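Local atomic coordinates of TraI domain-containing protein (Salmonella typhi, PDB entry 2IPQ), a protein that is of unknown function but is probably related to conjugal-transfer TraI nickase/helicase proteins, this chain being its C-terminal domain. Residues A75-R80 and S87-Q92. Numbering follows the deposited sequence. Where two conformers were deposited one is given.
Sequences AFEKMR and SRRFWQ
Glu77, near the C-terminal end of helix 68-77, reaches Arg89 in a surface salt bridge that ties the helix to the approach to strand 91-96, within a TraI C-terminal domain of helices and an antiparallel sheet. A long acidic side chain suits this place: the backbones stay 9.5 Å apart, from Glu77 CA to Arg89 CA, and extended beyond CG the glutamate covers much of that gap. Arg89 NE donates to Glu77 OE2 over 2.9 Å, fairly straight at 157°. The oxygen lies near the guanidinium plane but is itself met on its syn side, well out of the carboxylate plane; the two flat groups stand almost perpendicular (87°). The grip is a single bond through NE rather than a paired, fork-like one, with Arg89 NH2 farther off, 3.5 Å from Glu77 OE2. Arg89 suits its place because its long chain, bent at chi3 (-133°), brings an N-H to the carboxylate while Phe90 CE2 lies over one guanidinium face, toward the rim. Tyr111 of strand 105-114 is a second partner: its hydroxyl also hydrogen-bonds Glu77 OE2, and its ring meets that of Phe90. Beside this oxygen, shared by two hydrogen bonds, Phe90 CZ approaches Glu77 OE2 obliquely to 3.8 Å.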
# COMPACT_ATOMS: atom_id res chain seq x y z
N ALA A 75 -6.19 0.77 13.45
CA ALA A 75 -5.17 0.01 14.14
C ALA A 75 -3.85 0.18 13.37
O ALA A 75 -2.79 0.39 13.95
CB ALA A 75 -5.56 -1.45 14.28
N PHE A 76 -3.92 0.10 12.06
CA PHE A 76 -2.71 0.30 11.26
C PHE A 76 -2.06 1.66 11.51
O PHE A 76 -0.85 1.74 11.70
CB PHE A 76 -3.00 0.17 9.78
CG PHE A 76 -1.83 0.56 8.91
CD1 PHE A 76 -0.62 -0.13 8.99
CD2 PHE A 76 -1.94 1.63 8.02
CE1 PHE A 76 0.46 0.22 8.19
CE2 PHE A 76 -0.85 2.01 7.21
CZ PHE A 76 0.34 1.30 7.30
N GLU A 77 -2.84 2.74 11.49
CA GLU A 77 -2.25 4.08 11.60
C GLU A 77 -1.56 4.32 12.93
O GLU A 77 -0.60 5.10 13.01
CB GLU A 77 -3.28 5.17 11.37
CG GLU A 77 -3.62 5.41 9.89
CD GLU A 77 -4.45 6.67 9.71
OE1 GLU A 77 -4.79 7.30 10.75
OE2 GLU A 77 -4.76 7.04 8.56
N LYS A 78 -2.04 3.65 13.97
CA LYS A 78 -1.49 3.81 15.32
C LYS A 78 -0.05 3.32 15.39
O LYS A 78 0.67 3.62 16.33
CB LYS A 78 -2.38 3.10 16.35
CG LYS A 78 -3.62 3.92 16.72
CD LYS A 78 -4.71 3.11 17.43
CE LYS A 78 -5.57 4.01 18.34
NZ LYS A 78 -6.58 4.82 17.56
N MSE A 79 0.38 2.57 14.38
CA MSE A 79 1.71 1.99 14.41
C MSE A 79 2.75 2.88 13.76
O MSE A 79 3.95 2.70 13.98
CB MSE A 79 1.71 0.65 13.73
CG MSE A 79 0.81 -0.36 14.40
SE MSE A 79 0.75 -1.84 13.18
CE MSE A 79 2.37 -2.78 13.91
N ARG A 80 2.28 3.84 12.97
CA ARG A 80 3.18 4.87 12.48
C ARG A 80 4.27 4.28 11.58
O ARG A 80 5.43 4.58 11.73
CB ARG A 80 3.83 5.59 13.67
CG ARG A 80 2.82 5.98 14.71
CD ARG A 80 3.34 7.13 15.60
NE ARG A 80 2.31 7.43 16.65
CZ ARG A 80 1.68 8.61 16.68
NH1 ARG A 80 0.77 8.82 17.66
NH2 ARG A 80 1.99 9.60 15.72
N SER A 87 2.24 16.77 8.14
CA SER A 87 0.81 16.51 8.40
C SER A 87 0.01 15.75 7.33
O SER A 87 -1.11 15.32 7.56
CB SER A 87 0.08 17.76 8.93
OG SER A 87 -0.61 18.42 7.89
N ARG A 88 0.59 15.56 6.16
CA ARG A 88 -0.13 14.85 5.11
C ARG A 88 0.14 13.35 5.16
O ARG A 88 1.29 12.93 5.12
CB ARG A 88 0.24 15.41 3.74
CG ARG A 88 0.16 14.43 2.60
CD ARG A 88 0.56 15.12 1.32
NE ARG A 88 -0.43 14.86 0.30
CZ ARG A 88 -0.76 15.72 -0.66
NH1 ARG A 88 -0.16 16.90 -0.72
NH2 ARG A 88 -1.68 15.38 -1.55
N ARG A 89 -0.93 12.55 5.24
CA ARG A 89 -0.78 11.09 5.39
C ARG A 89 -1.26 10.35 4.17
O ARG A 89 -0.93 9.17 4.00
CB ARG A 89 -1.48 10.57 6.66
CG ARG A 89 -2.95 10.89 6.73
CD ARG A 89 -3.49 10.69 8.14
NE ARG A 89 -4.75 9.93 8.14
CZ ARG A 89 -5.94 10.49 8.30
NH1 ARG A 89 -6.06 11.80 8.46
NH2 ARG A 89 -7.03 9.73 8.30
N PHE A 90 -2.04 11.04 3.33
CA PHE A 90 -2.58 10.47 2.09
C PHE A 90 -2.02 11.14 0.84
O PHE A 90 -2.00 12.36 0.75
CB PHE A 90 -4.12 10.56 2.07
CG PHE A 90 -4.78 9.72 3.11
CD1 PHE A 90 -4.72 8.35 3.04
CD2 PHE A 90 -5.45 10.31 4.19
CE1 PHE A 90 -5.32 7.55 4.02
CE2 PHE A 90 -6.05 9.52 5.18
CZ PHE A 90 -5.99 8.13 5.08
N TRP A 91 -1.60 10.34 -0.14
CA TRP A 91 -1.25 10.87 -1.44
C TRP A 91 -2.24 10.40 -2.52
O TRP A 91 -2.77 9.26 -2.47
CB TRP A 91 0.18 10.45 -1.83
CG TRP A 91 1.27 11.29 -1.22
CD1 TRP A 91 1.98 12.28 -1.84
CD2 TRP A 91 1.77 11.21 0.13
NE1 TRP A 91 2.89 12.83 -0.95
CE2 TRP A 91 2.78 12.20 0.26
CE3 TRP A 91 1.45 10.41 1.24
CZ2 TRP A 91 3.48 12.40 1.46
CZ3 TRP A 91 2.15 10.62 2.43
CH2 TRP A 91 3.16 11.61 2.53
N GLN A 92 -2.52 11.26 -3.49
CA GLN A 92 -3.24 10.83 -4.67
C GLN A 92 -2.32 10.33 -5.75
O GLN A 92 -1.19 10.80 -5.91
CB GLN A 92 -4.07 11.96 -5.25
CG GLN A 92 -5.27 12.26 -4.42
CD GLN A 92 -5.56 13.72 -4.42
OE1 GLN A 92 -5.95 14.28 -5.46
NE2 GLN A 92 -5.35 14.36 -3.27